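Local coordinates for probable membrane transporter protein MamO (Magnetospirillum magneticum, PDB 5HMA), which promotes magnetite nucleation in magnetosomes and activates the MamE protease, its protease-like domain binding transition metals although it is probably not itself a protease, at residues H71-L76 with F176-Q181; G150-V153 with L159-I162; F102-N107 with P112-G117; A124-G129 with T134-S139. All coordinates share one frame; numbering follows the deposited sequence.

Interaction 1 (H71-L76 with F176-Q181); sequences HDLALL and FTVPAQ. With NI (nickel (II) ion), chain C.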
loop_
_atom_site.group_PDB
_atom_site.type_symbol
_atom_site.label_atom_id
_atom_site.label_comp_id
_atom_site.label_asym_id
_atom_site.label_seq_id
_atom_site.Cartn_x
_atom_site.Cartn_y
_atom_site.Cartn_z
ATOM N N HIS A 71 -9.350 -3.978 8.776
ATOM C CA HIS A 71 -7.899 -3.841 8.642
ATOM C C HIS A 71 -7.527 -2.610 7.827
ATOM O O HIS A 71 -6.376 -2.452 7.435
ATOM C CB HIS A 71 -7.295 -5.085 7.991
ATOM C CG HIS A 71 -7.595 -6.358 8.725
ATOM N ND1 HIS A 71 -6.824 -6.821 9.771
ATOM C CD2 HIS A 71 -8.578 -7.271 8.551
ATOM C CE1 HIS A 71 -7.323 -7.961 10.214
ATOM N NE2 HIS A 71 -8.387 -8.257 9.489
ATOM N N ASP A 72 -8.512 -1.753 7.568
ATOM C CA ASP A 72 -8.312 -0.517 6.815
ATOM C C ASP A 72 -7.694 -0.777 5.444
ATOM O O ASP A 72 -6.839 -0.027 4.984
ATOM C CB ASP A 72 -7.444 0.466 7.611
ATOM C CG ASP A 72 -7.388 1.845 6.976
ATOM O OD1 ASP A 72 -8.359 2.218 6.275
ATOM O OD2 ASP A 72 -6.370 2.549 7.163
ATOM N N LEU A 73 -8.131 -1.842 4.779
ATOM C CA LEU A 73 -7.664 -2.080 3.419
ATOM C C LEU A 73 -8.809 -2.062 2.405
ATOM O O LEU A 73 -9.958 -2.375 2.728
ATOM C CB LEU A 73 -6.910 -3.407 3.326
ATOM C CG LEU A 73 -5.640 -3.537 4.167
ATOM C CD1 LEU A 73 -4.939 -4.845 3.858
ATOM C CD2 LEU A 73 -4.721 -2.364 3.918
ATOM N N ALA A 74 -8.462 -1.678 1.180
ATOM C CA ALA A 74 -9.366 -1.707 0.037
ATOM C C ALA A 74 -8.683 -2.399 -1.137
ATOM O O ALA A 74 -7.486 -2.185 -1.396
ATOM C CB ALA A 74 -9.789 -0.293 -0.358
ATOM N N LEU A 75 -9.446 -3.238 -1.829
ATOM C CA LEU A 75 -9.019 -3.851 -3.085
ATOM C C LEU A 75 -9.626 -3.057 -4.227
ATOM O O LEU A 75 -10.845 -2.953 -4.331
ATOM C CB LEU A 75 -9.462 -5.320 -3.179
ATOM C CG LEU A 75 -9.115 -6.005 -4.509
ATOM C CD1 LEU A 75 -7.610 -6.136 -4.635
ATOM C CD2 LEU A 75 -9.812 -7.373 -4.664
ATOM N N LEU A 76 -8.776 -2.495 -5.073
ATOM C CA LEU A 76 -9.230 -1.728 -6.224
ATOM C C LEU A 76 -8.999 -2.526 -7.499
ATOM O O LEU A 76 -8.114 -3.385 -7.562
ATOM C CB LEU A 76 -8.486 -0.386 -6.320
ATOM C CG LEU A 76 -8.331 0.497 -5.082
ATOM C CD1 LEU A 76 -7.613 1.792 -5.458
ATOM C CD2 LEU A 76 -9.684 0.792 -4.461
ATOM N N PHE A 176 3.171 1.801 10.847
ATOM C CA PHE A 176 2.441 0.557 11.059
ATOM C C PHE A 176 2.322 -0.205 9.754
ATOM O O PHE A 176 2.488 0.373 8.674
ATOM C CB PHE A 176 1.066 0.845 11.648
ATOM C CG PHE A 176 1.123 1.311 13.062
ATOM C CD1 PHE A 176 1.469 2.623 13.358
ATOM C CD2 PHE A 176 0.876 0.430 14.106
ATOM C CE1 PHE A 176 1.553 3.057 14.671
ATOM C CE2 PHE A 176 0.947 0.863 15.437
ATOM C CZ PHE A 176 1.289 2.175 15.714
ATOM N N THR A 177 2.048 -1.504 9.845
ATOM C CA THR A 177 1.897 -2.325 8.648
ATOM C C THR A 177 0.885 -3.445 8.855
ATOM O O THR A 177 1.004 -4.228 9.806
ATOM C CB THR A 177 3.236 -2.978 8.206
ATOM O OG1 THR A 177 4.230 -1.969 7.983
ATOM C CG2 THR A 177 3.021 -3.768 6.920
ATOM N N VAL A 178 -0.103 -3.514 7.959
ATOM C CA VAL A 178 -1.030 -4.640 7.899
ATOM C C VAL A 178 -0.338 -5.824 7.232
ATOM O O VAL A 178 0.075 -5.719 6.086
ATOM C CB VAL A 178 -2.298 -4.277 7.129
ATOM C CG1 VAL A 178 -3.308 -5.423 7.213
ATOM C CG2 VAL A 178 -2.886 -2.951 7.637
ATOM N N PRO A 179 -0.195 -6.955 7.947
ATOM C CA PRO A 179 0.482 -8.124 7.359
ATOM C C PRO A 179 -0.182 -8.606 6.066
ATOM O O PRO A 179 -1.406 -8.598 5.966
ATOM C CB PRO A 179 0.369 -9.188 8.457
ATOM C CG PRO A 179 0.258 -8.406 9.720
ATOM C CD PRO A 179 -0.534 -7.160 9.363
ATOM N N ALA A 180 0.616 -9.029 5.092
ATOM C CA ALA A 180 0.083 -9.402 3.786
ATOM C C ALA A 180 -0.861 -10.607 3.858
ATOM O O ALA A 180 -1.721 -10.766 2.999
ATOM C CB ALA A 180 1.220 -9.680 2.813
ATOM N N GLN A 181 -0.712 -11.446 4.881
ATOM C CA GLN A 181 -1.577 -12.618 5.025
ATOM C C GLN A 181 -3.047 -12.218 5.180
ATOM O O GLN A 181 -3.959 -12.964 4.802
ATOM C CB GLN A 181 -1.137 -13.471 6.221
ATOM C CG GLN A 181 -1.955 -14.749 6.415
ATOM C CD GLN A 181 -2.038 -15.604 5.150
ATOM O OE1 GLN A 181 -1.100 -15.655 4.345
ATOM N NE2 GLN A 181 -3.173 -16.279 4.972
HETATM NI NI NI C . -9.851 -9.884 9.882
HETATM O O HOH W 1 -11.570 -8.547 9.571
HETATM O O HOH W 2 -8.093 -11.188 10.165
HETATM O O HOH W 3 -9.733 -9.111 11.970
#

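Interaction 2 (G150-V153 with L159-I162); sequences GPLV and LVGI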
loop_
_atom_site.group_PDB
_atom_site.type_symbol
_atom_site.label_atom_id
_atom_site.label_comp_id
_atom_site.label_asym_id
_atom_site.label_seq_id
_atom_site.Cartn_x
_atom_site.Cartn_y
_atom_site.Cartn_z
ATOM N N GLY A 150 1.042 2.061 0.603
ATOM C CA GLY A 150 2.083 1.387 -0.162
ATOM C C GLY A 150 2.601 0.099 0.482
ATOM O O GLY A 150 2.283 -0.218 1.639
ATOM N N PRO A 151 3.409 -0.663 -0.265
ATOM C CA PRO A 151 3.874 -1.960 0.231
ATOM C C PRO A 151 5.099 -1.905 1.153
ATOM O O PRO A 151 5.998 -1.076 0.964
ATOM C CB PRO A 151 4.225 -2.709 -1.064
ATOM C CG PRO A 151 4.720 -1.623 -1.967
ATOM C CD PRO A 151 3.776 -0.453 -1.680
ATOM N N LEU A 152 5.107 -2.787 2.152
ATOM C CA LEU A 152 6.322 -3.174 2.856
ATOM C C LEU A 152 6.871 -4.440 2.192
ATOM O O LEU A 152 6.102 -5.363 1.891
ATOM C CB LEU A 152 6.035 -3.434 4.334
ATOM C CG LEU A 152 7.288 -3.459 5.220
ATOM C CD1 LEU A 152 7.865 -2.040 5.330
ATOM C CD2 LEU A 152 6.970 -4.024 6.595
ATOM N N VAL A 153 8.178 -4.497 1.947
ATOM C CA VAL A 153 8.753 -5.703 1.351
ATOM C C VAL A 153 9.954 -6.133 2.139
ATOM O O VAL A 153 10.559 -5.326 2.850
ATOM C CB VAL A 153 9.152 -5.521 -0.136
ATOM C CG1 VAL A 153 7.960 -5.027 -0.975
ATOM C CG2 VAL A 153 10.354 -4.596 -0.262
ATOM N N LEU A 159 6.203 -9.202 -1.046
ATOM C CA LEU A 159 5.240 -8.365 -0.335
ATOM C C LEU A 159 5.087 -8.890 1.092
ATOM O O LEU A 159 4.799 -10.071 1.277
ATOM C CB LEU A 159 3.893 -8.368 -1.054
ATOM C CG LEU A 159 2.799 -7.492 -0.438
ATOM C CD1 LEU A 159 3.218 -6.034 -0.474
ATOM C CD2 LEU A 159 1.500 -7.671 -1.191
ATOM N N VAL A 160 5.286 -8.048 2.106
ATOM C CA VAL A 160 5.046 -8.534 3.465
ATOM C C VAL A 160 3.909 -7.767 4.122
ATOM O O VAL A 160 3.367 -8.203 5.140
ATOM C CB VAL A 160 6.325 -8.495 4.341
ATOM C CG1 VAL A 160 7.389 -9.412 3.741
ATOM C CG2 VAL A 160 6.860 -7.093 4.500
ATOM N N GLY A 161 3.513 -6.649 3.529
ATOM C CA GLY A 161 2.378 -5.924 4.068
ATOM C C GLY A 161 2.059 -4.594 3.419
ATOM O O GLY A 161 2.700 -4.182 2.459
ATOM N N ILE A 162 1.049 -3.930 3.965
ATOM C CA ILE A 162 0.579 -2.640 3.484
ATOM C C ILE A 162 0.720 -1.618 4.611
ATOM O O ILE A 162 0.237 -1.833 5.723
ATOM C CB ILE A 162 -0.881 -2.723 2.998
ATOM C CG1 ILE A 162 -1.005 -3.706 1.828
ATOM C CG2 ILE A 162 -1.377 -1.334 2.631
ATOM C CD1 ILE A 162 -0.277 -3.252 0.567
#

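Interaction 3 (F102-N107 with P112-G117); sequences FAFGRN and PLVRQG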
loop_
_atom_site.group_PDB
_atom_site.type_symbol
_atom_site.label_atom_id
_atom_site.label_comp_id
_atom_site.label_asym_id
_atom_site.label_seq_id
_atom_site.Cartn_x
_atom_site.Cartn_y
_atom_site.Cartn_z
ATOM N N PHE A 102 11.539 -2.799 3.754
ATOM C CA PHE A 102 11.629 -1.635 2.882
ATOM C C PHE A 102 10.227 -1.165 2.576
ATOM O O PHE A 102 9.378 -1.954 2.153
ATOM C CB PHE A 102 12.390 -1.966 1.590
ATOM C CG PHE A 102 13.751 -2.553 1.834
ATOM C CD1 PHE A 102 13.890 -3.893 2.197
ATOM C CD2 PHE A 102 14.893 -1.766 1.720
ATOM C CE1 PHE A 102 15.148 -4.437 2.446
ATOM C CE2 PHE A 102 16.155 -2.309 1.948
ATOM C CZ PHE A 102 16.281 -3.642 2.323
ATOM N N ALA A 103 9.974 0.115 2.815
ATOM C CA ALA A 103 8.647 0.672 2.599
ATOM C C ALA A 103 8.677 1.563 1.369
ATOM O O ALA A 103 9.447 2.519 1.304
ATOM C CB ALA A 103 8.194 1.441 3.825
ATOM N N PHE A 104 7.859 1.221 0.382
ATOM C CA PHE A 104 7.844 1.942 -0.894
ATOM C C PHE A 104 6.569 2.779 -1.011
ATOM O O PHE A 104 5.514 2.382 -0.510
ATOM C CB PHE A 104 7.912 0.965 -2.083
ATOM C CG PHE A 104 9.272 0.354 -2.318
ATOM C CD1 PHE A 104 9.704 -0.726 -1.554
ATOM C CD2 PHE A 104 10.095 0.828 -3.330
ATOM C CE1 PHE A 104 10.953 -1.310 -1.789
ATOM C CE2 PHE A 104 11.338 0.247 -3.572
ATOM C CZ PHE A 104 11.770 -0.820 -2.797
ATOM N N GLY A 105 6.657 3.912 -1.703
ATOM C CA GLY A 105 5.483 4.728 -1.988
ATOM C C GLY A 105 5.714 5.604 -3.210
ATOM O O GLY A 105 6.756 5.500 -3.865
ATOM N N ARG A 106 4.742 6.455 -3.529
ATOM C CA ARG A 106 4.918 7.458 -4.572
ATOM C C ARG A 106 4.398 8.774 -4.032
ATOM O O ARG A 106 3.335 8.831 -3.404
ATOM C CB ARG A 106 4.197 7.073 -5.886
ATOM C CG ARG A 106 4.610 5.709 -6.451
ATOM C CD ARG A 106 4.517 5.628 -7.970
ATOM N NE ARG A 106 5.758 6.027 -8.622
ATOM C CZ ARG A 106 6.716 5.192 -9.022
ATOM N NH1 ARG A 106 6.600 3.888 -8.838
ATOM N NH2 ARG A 106 7.802 5.671 -9.606
ATOM N N ASN A 107 5.149 9.836 -4.280
ATOM C CA ASN A 107 4.757 11.125 -3.759
ATOM C C ASN A 107 3.727 11.812 -4.675
ATOM O O ASN A 107 3.259 11.241 -5.663
ATOM C CB ASN A 107 5.998 12.005 -3.536
ATOM C CG ASN A 107 6.705 12.389 -4.824
ATOM O OD1 ASN A 107 6.169 12.258 -5.924
ATOM N ND2 ASN A 107 7.926 12.890 -4.684
ATOM N N PRO A 112 8.999 7.943 -7.011
ATOM C CA PRO A 112 9.076 6.827 -6.063
ATOM C C PRO A 112 9.703 7.237 -4.730
ATOM O O PRO A 112 10.615 8.059 -4.695
ATOM C CB PRO A 112 9.961 5.811 -6.791
ATOM C CG PRO A 112 10.824 6.647 -7.690
ATOM C CD PRO A 112 9.952 7.802 -8.129
ATOM N N LEU A 113 9.192 6.675 -3.645
ATOM C CA LEU A 113 9.763 6.865 -2.319
ATOM C C LEU A 113 10.154 5.510 -1.776
ATOM O O LEU A 113 9.380 4.560 -1.864
ATOM C CB LEU A 113 8.757 7.511 -1.368
ATOM C CG LEU A 113 8.118 8.828 -1.775
ATOM C CD1 LEU A 113 6.917 9.126 -0.881
ATOM C CD2 LEU A 113 9.161 9.936 -1.703
ATOM N N VAL A 114 11.336 5.407 -1.194
ATOM C CA VAL A 114 11.697 4.169 -0.522
ATOM C C VAL A 114 12.462 4.494 0.753
ATOM O O VAL A 114 13.277 5.424 0.795
ATOM C CB VAL A 114 12.520 3.239 -1.449
ATOM C CG1 VAL A 114 13.830 3.892 -1.845
ATOM C CG2 VAL A 114 12.784 1.905 -0.773
ATOM N N ARG A 115 12.174 3.735 1.802
ATOM C CA ARG A 115 12.950 3.826 3.026
ATOM C C ARG A 115 13.105 2.433 3.625
ATOM O O ARG A 115 12.167 1.634 3.642
ATOM C CB ARG A 115 12.284 4.776 4.018
ATOM C CG ARG A 115 12.963 4.841 5.356
ATOM C CD ARG A 115 13.917 6.008 5.425
ATOM N NE ARG A 115 13.475 6.972 6.428
ATOM C CZ ARG A 115 13.472 8.289 6.249
ATOM N NH1 ARG A 115 13.891 8.811 5.100
ATOM N NH2 ARG A 115 13.053 9.084 7.224
ATOM N N GLN A 116 14.298 2.133 4.102
ATOM C CA GLN A 116 14.517 0.869 4.777
ATOM C C GLN A 116 14.484 1.066 6.283
ATOM O O GLN A 116 14.751 2.151 6.790
ATOM C CB GLN A 116 15.847 0.254 4.368
ATOM C CG GLN A 116 17.023 1.031 4.830
ATOM C CD GLN A 116 18.225 0.148 5.017
ATOM O OE1 GLN A 116 18.514 -0.293 6.131
ATOM N NE2 GLN A 116 18.929 -0.134 3.924
ATOM N N GLY A 117 14.155 -0.001 6.989
ATOM C CA GLY A 117 14.155 0.016 8.434
ATOM C C GLY A 117 14.051 -1.394 8.971
ATOM O O GLY A 117 14.069 -2.371 8.218
#

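Interaction 4 (A124-G129 with T134-S139); sequences APLAVG and THLLRS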
loop_
_atom_site.group_PDB
_atom_site.type_symbol
_atom_site.label_atom_id
_atom_site.label_comp_id
_atom_site.label_asym_id
_atom_site.label_seq_id
_atom_site.Cartn_x
_atom_site.Cartn_y
_atom_site.Cartn_z
ATOM N N ALA A 124 0.969 -5.049 17.226
ATOM C CA ALA A 124 0.648 -3.733 17.760
ATOM C C ALA A 124 -0.745 -3.307 17.318
ATOM O O ALA A 124 -1.148 -3.579 16.182
ATOM C CB ALA A 124 1.687 -2.706 17.314
ATOM N N PRO A 125 -1.486 -2.646 18.222
ATOM C CA PRO A 125 -2.802 -2.066 17.919
ATOM C C PRO A 125 -2.712 -0.682 17.275
ATOM O O PRO A 125 -1.722 0.023 17.474
ATOM C CB PRO A 125 -3.465 -1.973 19.297
ATOM C CG PRO A 125 -2.328 -1.764 20.228
ATOM C CD PRO A 125 -1.151 -2.534 19.654
ATOM N N LEU A 126 -3.739 -0.311 16.514
ATOM C CA LEU A 126 -3.858 1.034 15.956
ATOM C C LEU A 126 -5.319 1.392 15.752
ATOM O O LEU A 126 -6.104 0.576 15.262
ATOM C CB LEU A 126 -3.109 1.152 14.625
ATOM C CG LEU A 126 -3.237 2.484 13.880
ATOM C CD1 LEU A 126 -2.626 3.598 14.698
ATOM C CD2 LEU A 126 -2.596 2.420 12.502
ATOM N N ALA A 127 -5.685 2.613 16.129
ATOM C CA ALA A 127 -7.034 3.096 15.890
ATOM C C ALA A 127 -7.073 3.965 14.637
ATOM O O ALA A 127 -6.374 4.971 14.544
ATOM C CB ALA A 127 -7.554 3.868 17.100
ATOM N N VAL A 128 -7.883 3.545 13.669
ATOM C CA VAL A 128 -8.143 4.322 12.465
ATOM C C VAL A 128 -9.612 4.713 12.481
ATOM O O VAL A 128 -10.491 3.868 12.283
ATOM C CB VAL A 128 -7.800 3.532 11.195
ATOM C CG1 VAL A 128 -8.165 4.343 9.942
ATOM C CG2 VAL A 128 -6.333 3.136 11.197
ATOM N N GLY A 129 -9.883 5.991 12.725
ATOM C CA GLY A 129 -11.245 6.419 12.975
ATOM C C GLY A 129 -11.826 5.644 14.144
ATOM O O GLY A 129 -11.239 5.620 15.224
ATOM N N THR A 134 -5.940 -4.497 15.097
ATOM C CA THR A 134 -4.997 -5.220 15.940
ATOM C C THR A 134 -3.989 -6.046 15.137
ATOM O O THR A 134 -4.134 -6.216 13.924
ATOM C CB THR A 134 -5.738 -6.163 16.895
ATOM O OG1 THR A 134 -6.595 -7.022 16.131
ATOM C CG2 THR A 134 -6.574 -5.370 17.887
ATOM N N HIS A 135 -2.977 -6.557 15.839
ATOM C CA HIS A 135 -1.959 -7.445 15.269
ATOM C C HIS A 135 -1.269 -6.864 14.037
ATOM O O HIS A 135 -1.050 -7.553 13.043
ATOM C CB HIS A 135 -2.579 -8.806 14.942
ATOM C CG HIS A 135 -3.306 -9.426 16.098
ATOM N ND1 HIS A 135 -4.670 -9.324 16.256
ATOM C CD2 HIS A 135 -2.855 -10.137 17.160
ATOM C CE1 HIS A 135 -5.031 -9.953 17.362
ATOM N NE2 HIS A 135 -3.947 -10.454 17.929
ATOM N N LEU A 136 -0.927 -5.583 14.118
ATOM C CA LEU A 136 -0.136 -4.931 13.083
ATOM C C LEU A 136 1.357 -5.064 13.371
ATOM O O LEU A 136 1.762 -5.331 14.505
ATOM C CB LEU A 136 -0.505 -3.453 12.982
ATOM C CG LEU A 136 -1.962 -3.162 12.641
ATOM C CD1 LEU A 136 -2.267 -1.707 12.893
ATOM C CD2 LEU A 136 -2.218 -3.508 11.193
ATOM N N LEU A 137 2.168 -4.870 12.338
ATOM C CA LEU A 137 3.604 -4.684 12.517
ATOM C C LEU A 137 3.920 -3.225 12.821
ATOM O O LEU A 137 3.154 -2.324 12.464
ATOM C CB LEU A 137 4.359 -5.101 11.263
ATOM C CG LEU A 137 4.031 -6.470 10.669
ATOM C CD1 LEU A 137 4.727 -6.620 9.321
ATOM C CD2 LEU A 137 4.453 -7.576 11.630
ATOM N N ARG A 138 5.053 -2.989 13.467
ATOM C CA ARG A 138 5.619 -1.641 13.509
ATOM C C ARG A 138 7.030 -1.640 12.965
ATOM O O ARG A 138 7.827 -2.529 13.268
ATOM C CB ARG A 138 5.625 -1.095 14.924
ATOM C CG ARG A 138 4.244 -0.830 15.428
ATOM C CD ARG A 138 4.305 -0.075 16.713
ATOM N NE ARG A 138 4.760 1.294 16.516
ATOM C CZ ARG A 138 4.712 2.212 17.471
ATOM N NH1 ARG A 138 5.139 3.446 17.243
ATOM N NH2 ARG A 138 4.229 1.880 18.658
ATOM N N SER A 139 7.337 -0.638 12.157
ATOM C CA SER A 139 8.692 -0.463 11.661
ATOM C C SER A 139 8.981 1.014 11.432
ATOM O O SER A 139 8.079 1.812 11.162
ATOM C CB SER A 139 8.901 -1.239 10.362
ATOM O OG SER A 139 8.555 -0.423 9.263
#

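Interaction 1 (H71-L76 with F176-Q181)
His-71 NE2 coordinates nickel at 2.2 Å, while the rear of the same residue rests on Val-178 of the other segment. Three water molecules, each also 2.2 Å from the nickel, share the metal with His-186, whose ring meets that of His-71 edge-to-face. Histidine suits such a place because an imidazole nitrogen is a good ligand for a borderline ion such as nickel(II). Val-178 reaches the histidine with both branches: CG2 lies 3.5 Å from the backbone oxygen O of His-71, and CG1 lies 4.1 Å from its CB. CG1, held anti to the backbone N (chi1 -174°), also touches CD1 of Leu-73 at 3.8 Å, the two buried side chains running past one another head to tail. An alanine in place of this valine lacks both methyls and is likely to leave Leu-73 CD1 and the base of the histidine without their shared support. Asp-72, whose phi is positive (56°), forms a G1 beta bulge with Leu-73. It takes no part in the contact; its OD2 is hydrogen-bonded to His-39 ND1, consistent with the Asp-His pair of the trypsin-family triad, kept here in a domain that is probably not a protease. The contact joins strand 73-78 of the first barrel to strand 173-179 of the second, at the barrel interface of the trypsin-like fold, with the nickel at its margin.

Interaction 2 (G150-V153 with L159-I162)
Pro-151 to Val-153 run antiparallel to Leu-159 to Ile-162, the axes of the two short strands approaching to 4.5 Å with their directions 147° apart. Leu-152 carries the pairing: its N donates to Gly-161 O at 2.8 Å, from well above the carbonyl plane, and its O receives Val-160 N at 2.8 Å in a nearly straight bond. Gly-161 N adds a weak bond to that same oxygen. With Val-160 and Gly-161 both facing Leu-152, this is a classic beta bulge, and it shifts the register by one residue before Val-153 meets Leu-159. Pro-151 costs this pairing no N-H, since it sits opposite Ile-162 in a non-hydrogen-bonded pair; on its other side its O accepts from Phe-104 N. Pro-151 CA approaches Gly-161 O at 3.4 Å through its C-H. Although the CB of Leu-159 points away from the partner strand, CG lies anti to the backbone N (chi1 -178°) and the side chain swings back until Leu-159 CD1 abuts Pro-151 CB at 3.5 Å. Val-160 leans CG2 against Leu-152, 3.7 Å from CD2 and 3.2 Å from the backbone O, which places the methyl beside the carbonyl oxygen that accepts the two N-H groups. Around the hairpin, strand 100-106 pairs with the other edge of 151-153, its Val-101 and Ala-103 touching Leu-152, whereas Ala-26 of strand 23-29 in the other barrel meets Pro-151 and Ile-162.

Interaction 3 (F102-N107 with P112-G117)
Phe-104 and Val-114 leave their strands in the same direction, and the valine methyl CG2 settles over one face of the phenyl ring. CG2 stands 3.6 Å from the ring centroid, a CH-pi contact, and it gets there by lying anti to its own backbone N. A broad, flat ring suits the place: one face takes the valine methyl, and the ring also touches Pro-151 and Val-153 of strand 151-153. Replacing Phe-104 by an alanine would probably open a gap beneath Val-114 CG2 and leave those two neighbours poorly covered. On the same side of the sheet Phe-102 sets CD2 3.5 Å from Gln-116 CB, while Pro-112 lies over one face of the Arg-106 guanidinium. The arginine chain bends at chi3 (90°), and its NH2 comes 3.4 Å from Pro-112 CD; NE bonds to Gly-110 O and NH1 to Val-9 O, holding the group against the proline. On the opposite face, with Ala-103 and Arg-115, Leu-113 lies beside Gly-105, where there is no side chain, and its CD1 reaches Asn-107 CB at 4.0 Å. Asn-107 OD1 accepts from Ala-109 N and Ala-111 N within the turn. This is a regular antiparallel beta hairpin in the second barrel of a trypsin-like fold.

Interaction 4 (A124-G129 with T134-S139)
Leu-136 begins its approach to Ala-124 at CB, which sits 3.3 Å from the backbone oxygen O of Ala-124. One bond further out, CG is 3.7 Å from that oxygen. The first torsion (chi1 -60°) places CG anti to the carbonyl carbon, which sends the branch along the neighbouring strand. There CD1 presses on Leu-126 CB at 3.4 Å, tighter than usual for two carbons, and the two leucines lie crosswise. The other methyl, CD2, faces Val-178 on strand 173-179. A branched apolar chain is apt here, since one branch serves each neighbouring strand. The same two residues, Leu-136 and Ala-124, are tied through the backbone: Ala-124 N donates to Leu-136 O at 2.8 Å, and Leu-136 N returns a bond to Ala-124 O at 2.9 Å, closing the antiparallel hydrogen-bonded pair. The small Ala-124 CB leaves room for Arg-138, whose CG lies 3.7 Å away; the methylenes of the arginine pack on Ala-124 while the charged end goes to Glu-174, with which NH1 forms a salt bridge. Before Leu-136 the chain turns a corner at His-135, where phi is positive (54°), and the exposed Thr-134 OG1 and His-135 ND1 hydrogen-bond at 3.0 Å. Beyond that corner the strand 136-139 runs nearly at right angles to 124-128, 96° between their directions. The result is a beta hairpin with a cornered second strand, which passes on into the second barrel of the trypsin-like fold beside strand 173-179.

Interactions 1, 2 and 4 are connected through strands 159-167 and 173-179. Val-178 N of interaction 1 meets Ile-162 O of interaction 2 at 2.8 Å, probably a hydrogen bond, and Thr-177 O likewise meets Leu-137 N of interaction 4 at 2.9 Å. Interaction 3 attaches to the far side of interaction 2, where Val-153 N lies 2.8 Å from Phe-102 O. Interactions 2, 3 and 4 are hairpins nested inside the long chain loop that interaction 1 closes. Nickel belongs to interaction 1; the side chain of Thr-134 in interaction 4 comes within about 8 Å of it, that of Ile-162 within about 13 Å. The centres of interactions 1 and 3 are about 17 Å apart, and interaction 3 lies away from the metal site.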